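Gamma tubulin complex adapter mto2 (Schizosaccharomyces pombe, PDB 6GDJ) acts together with Mto1 to promote cytoplasmic microtubule nucleation by recruiting the gamma-tubulin complex to interphase and equatorial microtubule-organizing centres, here represented by its twin-cysteine dimerisation domain. Local coordinates at residues 29-40 / 51-62. Numbering follows the deposited sequence.
Sequences VEQAVNHAITLV and LCRSLAELCLGL
Leu55 drives its side chain at the backbone of helix segment 29-40: with CG anti to the carbonyl carbon (chi1 -68°) and an extended end, its CD1 is carried to 3.8 Å from both Ala32 O and Ala36 CB. Leu55 CD1 also reaches Val33, 4.1 Å from its CA, while the other branch, CD2, faces Ala32 CB. Ala36, small and directed at the partner helix, meets three side chains: Leu55, Leu51 through CD2, and Cys52 through SG. Leu51 CD2 touches Leu39 CD1 as well, at 4.1 Å, the two leucines crossing at nearly a right angle. The two cysteines, Cys52 and Cys59, flank Leu55 along the sequence and use their sulfurs as apolar surface: Cys52 SG sits 3.6 Å from Val40 CG2, and Cys59 SG 3.7 Å from Val29 CG1. Val29 divides its branches, since CG1, anti to the backbone N (chi1 171°), takes the sulfur, whereas CG2 meets Leu62 CD1 tip to tip at 4.2 Å. No hydrogen bond joins the segments; the interface is apolar and largely buried. The segment axes run antiparallel at 157° and approach to 10.2 Å, closest in CA register at Ala36 and Cys52, as in a helical hairpin. Helix 5-17 completes the three-helix subunit, with Met9 against Cys52, Ala12 against Cys59 and Arg17 salt-bridged to Glu30. A second subunit packs on this helix pair, Leu58 meeting its counterpart Leu58 and Ser54 touching Ala32 of that other chain, so the hairpin contributes directly to the dimer interface.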
loop_
_atom_site.group_PDB
_atom_site.type_symbol
_atom_site.label_atom_id
_atom_site.label_comp_id
_atom_site.label_asym_id
_atom_site.label_seq_id
_atom_site.Cartn_x
_atom_site.Cartn_y
_atom_site.Cartn_z
ATOM N N VAL A 29 0.166 3.967 -4.432
ATOM C CA VAL A 29 -0.592 4.173 -3.180
ATOM C C VAL A 29 -1.928 4.775 -3.493
ATOM O O VAL A 29 -2.917 4.318 -3.004
ATOM C CB VAL A 29 0.191 5.071 -2.196
ATOM C CG1 VAL A 29 -0.725 5.419 -1.033
ATOM C CG2 VAL A 29 1.461 4.385 -1.699
ATOM N N GLU A 30 -1.933 5.817 -4.329
ATOM C CA GLU A 30 -3.234 6.407 -4.684
ATOM C C GLU A 30 -4.191 5.431 -5.373
ATOM O O GLU A 30 -5.391 5.389 -5.117
ATOM C CB GLU A 30 -3.002 7.592 -5.619
ATOM C CG GLU A 30 -2.266 8.765 -4.979
ATOM C CD GLU A 30 -3.131 9.930 -4.599
ATOM O OE1 GLU A 30 -4.375 9.772 -4.629
ATOM O OE2 GLU A 30 -2.497 10.930 -4.123
ATOM N N GLN A 31 -3.624 4.625 -6.247
ATOM C CA GLN A 31 -4.450 3.664 -6.974
ATOM C C GLN A 31 -5.008 2.593 -5.994
ATOM O O GLN A 31 -6.171 2.245 -6.068
ATOM C CB GLN A 31 -3.658 3.034 -8.114
ATOM C CG GLN A 31 -3.258 4.002 -9.186
ATOM C CD GLN A 31 -4.341 4.303 -10.116
ATOM O OE1 GLN A 31 -5.494 3.925 -9.867
ATOM N NE2 GLN A 31 -3.999 4.968 -11.245
ATOM N N ALA A 32 -4.138 2.151 -5.070
ATOM C CA ALA A 32 -4.605 1.151 -4.076
ATOM C C ALA A 32 -5.721 1.702 -3.174
ATOM O O ALA A 32 -6.710 1.061 -2.943
ATOM C CB ALA A 32 -3.472 0.638 -3.246
ATOM N N VAL A 33 -5.522 2.927 -2.730
ATOM C CA VAL A 33 -6.524 3.587 -1.906
ATOM C C VAL A 33 -7.823 3.726 -2.670
ATOM O O VAL A 33 -8.890 3.474 -2.161
ATOM C CB VAL A 33 -6.026 4.926 -1.378
ATOM C CG1 VAL A 33 -7.180 5.744 -0.741
ATOM C CG2 VAL A 33 -4.969 4.713 -0.343
ATOM N N ASN A 34 -7.696 4.113 -3.933
ATOM C CA ASN A 34 -8.834 4.219 -4.760
ATOM C C ASN A 34 -9.634 2.915 -4.977
ATOM O O ASN A 34 -10.859 2.873 -4.917
ATOM C CB ASN A 34 -8.419 4.872 -6.045
ATOM C CG ASN A 34 -9.557 5.321 -6.773
ATOM O OD1 ASN A 34 -10.251 6.328 -6.375
ATOM N ND2 ASN A 34 -9.893 4.517 -7.754
ATOM N N HIS A 35 -8.913 1.792 -5.184
ATOM C CA HIS A 35 -9.585 0.522 -5.252
ATOM C C HIS A 35 -10.214 0.129 -3.912
ATOM O O HIS A 35 -11.285 -0.468 -3.897
ATOM C CB HIS A 35 -8.633 -0.580 -5.758
ATOM C CG HIS A 35 -8.163 -0.360 -7.148
ATOM N ND1 HIS A 35 -9.033 -0.034 -8.169
ATOM C CD2 HIS A 35 -6.918 -0.335 -7.673
ATOM C CE1 HIS A 35 -8.342 0.109 -9.290
ATOM N NE2 HIS A 35 -7.052 -0.068 -9.020
ATOM N N ALA A 36 -9.576 0.503 -2.792
ATOM C CA ALA A 36 -10.186 0.255 -1.499
ATOM C C ALA A 36 -11.482 0.993 -1.335
ATOM O O ALA A 36 -12.461 0.456 -0.808
ATOM C CB ALA A 36 -9.206 0.575 -0.379
ATOM N N ILE A 37 -11.511 2.223 -1.780
ATOM C CA ILE A 37 -12.778 2.992 -1.738
ATOM C C ILE A 37 -13.875 2.264 -2.547
ATOM O O ILE A 37 -15.006 2.132 -2.103
ATOM C CB ILE A 37 -12.602 4.439 -2.236
ATOM C CG1 ILE A 37 -11.642 5.188 -1.310
ATOM C CG2 ILE A 37 -13.933 5.133 -2.395
ATOM C CD1 ILE A 37 -11.130 6.502 -1.862
ATOM N N THR A 38 -13.508 1.787 -3.756
ATOM C CA THR A 38 -14.457 1.026 -4.556
ATOM C C THR A 38 -14.995 -0.154 -3.784
ATOM O O THR A 38 -16.176 -0.414 -3.799
ATOM C CB THR A 38 -13.855 0.609 -5.881
ATOM O OG1 THR A 38 -13.383 1.745 -6.557
ATOM C CG2 THR A 38 -14.829 -0.178 -6.726
ATOM N N LEU A 39 -14.086 -0.899 -3.108
ATOM C CA LEU A 39 -14.537 -2.061 -2.348
ATOM C C LEU A 39 -15.430 -1.683 -1.145
ATOM O O LEU A 39 -16.386 -2.357 -0.869
ATOM C CB LEU A 39 -13.309 -2.840 -1.828
ATOM C CG LEU A 39 -12.487 -3.545 -2.905
ATOM C CD1 LEU A 39 -11.149 -3.974 -2.450
ATOM C CD2 LEU A 39 -13.284 -4.695 -3.447
ATOM N N VAL A 40 -15.139 -0.585 -0.441
ATOM C CA VAL A 40 -16.041 -0.140 0.643
ATOM C C VAL A 40 -17.422 0.130 0.081
ATOM O O VAL A 40 -18.401 -0.193 0.691
ATOM C CB VAL A 40 -15.484 1.132 1.277
ATOM C CG1 VAL A 40 -16.516 1.797 2.170
ATOM C CG2 VAL A 40 -14.214 0.870 2.044
ATOM N N LEU A 51 -8.285 -3.743 5.271
ATOM C CA LEU A 51 -7.480 -3.258 4.183
ATOM C C LEU A 51 -7.308 -1.746 4.311
ATOM O O LEU A 51 -6.211 -1.223 4.159
ATOM C CB LEU A 51 -8.116 -3.603 2.860
ATOM C CG LEU A 51 -7.527 -2.931 1.622
ATOM C CD1 LEU A 51 -6.129 -3.447 1.380
ATOM C CD2 LEU A 51 -8.407 -3.143 0.435
ATOM N N CYS A 52 -8.427 -1.048 4.547
ATOM C CA CYS A 52 -8.355 0.396 4.676
ATOM C C CYS A 52 -7.478 0.834 5.826
ATOM O O CYS A 52 -6.695 1.751 5.697
ATOM C CB CYS A 52 -9.751 0.992 4.868
ATOM S SG CYS A 52 -10.844 0.889 3.401
ATOM N N ARG A 53 -7.585 0.146 6.991
ATOM C CA ARG A 53 -6.697 0.462 8.105
ATOM C C ARG A 53 -5.235 0.232 7.762
ATOM O O ARG A 53 -4.369 1.056 8.112
ATOM C CB ARG A 53 -7.073 -0.366 9.375
ATOM C CG ARG A 53 -8.395 0.057 10.003
ATOM C CD ARG A 53 -8.516 -0.526 11.421
ATOM N NE ARG A 53 -8.718 -1.961 11.271
ATOM C CZ ARG A 53 -9.892 -2.581 11.098
ATOM N NH1 ARG A 53 -11.053 -1.927 11.136
ATOM N NH2 ARG A 53 -9.876 -3.885 10.922
ATOM N N SER A 54 -4.951 -0.863 7.001
ATOM C CA SER A 54 -3.596 -1.105 6.596
ATOM C C SER A 54 -3.027 -0.057 5.610
ATOM O O SER A 54 -1.902 0.326 5.739
ATOM C CB SER A 54 -3.391 -2.483 6.060
ATOM O OG SER A 54 -4.008 -2.684 4.838
ATOM N N LEU A 55 -3.868 0.445 4.702
ATOM C CA LEU A 55 -3.411 1.480 3.838
ATOM C C LEU A 55 -3.233 2.781 4.525
ATOM O O LEU A 55 -2.277 3.495 4.241
ATOM C CB LEU A 55 -4.365 1.561 2.654
ATOM C CG LEU A 55 -4.376 0.392 1.674
ATOM C CD1 LEU A 55 -5.498 0.469 0.617
ATOM C CD2 LEU A 55 -3.000 0.218 1.040
ATOM N N ALA A 56 -4.092 3.053 5.517
ATOM C CA ALA A 56 -3.878 4.269 6.343
ATOM C C ALA A 56 -2.524 4.205 7.043
ATOM O O ALA A 56 -1.732 5.106 7.041
ATOM C CB ALA A 56 -4.961 4.403 7.376
ATOM N N GLU A 57 -2.244 3.041 7.637
ATOM C CA GLU A 57 -0.980 2.847 8.325
ATOM C C GLU A 57 0.265 2.941 7.404
ATOM O O GLU A 57 1.309 3.448 7.783
ATOM C CB GLU A 57 -0.975 1.503 9.118
ATOM C CG GLU A 57 -2.005 1.361 10.192
ATOM N N LEU A 58 0.101 2.447 6.165
ATOM C CA LEU A 58 1.166 2.565 5.203
ATOM C C LEU A 58 1.480 4.057 4.901
ATOM O O LEU A 58 2.625 4.492 4.891
ATOM C CB LEU A 58 0.746 1.860 3.922
ATOM C CG LEU A 58 1.752 2.086 2.788
ATOM C CD1 LEU A 58 3.158 1.686 3.078
ATOM C CD2 LEU A 58 1.222 1.393 1.575
ATOM N N CYS A 59 0.404 4.797 4.678
ATOM C CA CYS A 59 0.531 6.231 4.384
ATOM C C CYS A 59 1.204 6.944 5.545
ATOM O O CYS A 59 2.068 7.771 5.349
ATOM C CB CYS A 59 -0.835 6.838 4.098
ATOM S SG CYS A 59 -1.517 6.407 2.479
ATOM N N LEU A 60 0.796 6.590 6.756
ATOM C CA LEU A 60 1.408 7.222 7.935
ATOM C C LEU A 60 2.875 6.833 8.161
ATOM O O LEU A 60 3.709 7.593 8.610
ATOM C CB LEU A 60 0.569 6.947 9.174
ATOM C CG LEU A 60 -0.849 7.565 9.185
ATOM C CD1 LEU A 60 -1.556 7.199 10.496
ATOM C CD2 LEU A 60 -0.771 9.051 8.877
ATOM N N GLY A 61 3.234 5.593 7.755
ATOM C CA GLY A 61 4.609 5.187 7.859
ATOM C C GLY A 61 5.462 5.893 6.846
ATOM O O GLY A 61 6.561 6.299 7.151
ATOM N N LEU A 62 4.886 6.111 5.629
ATOM C CA LEU A 62 5.587 6.929 4.620
ATOM C C LEU A 62 5.753 8.403 5.039
ATOM O O LEU A 62 6.801 8.996 4.864
ATOM C CB LEU A 62 4.874 6.846 3.258
ATOM C CG LEU A 62 4.922 5.465 2.601
ATOM C CD1 LEU A 62 3.907 5.401 1.505
ATOM C CD2 LEU A 62 6.340 5.185 2.096
#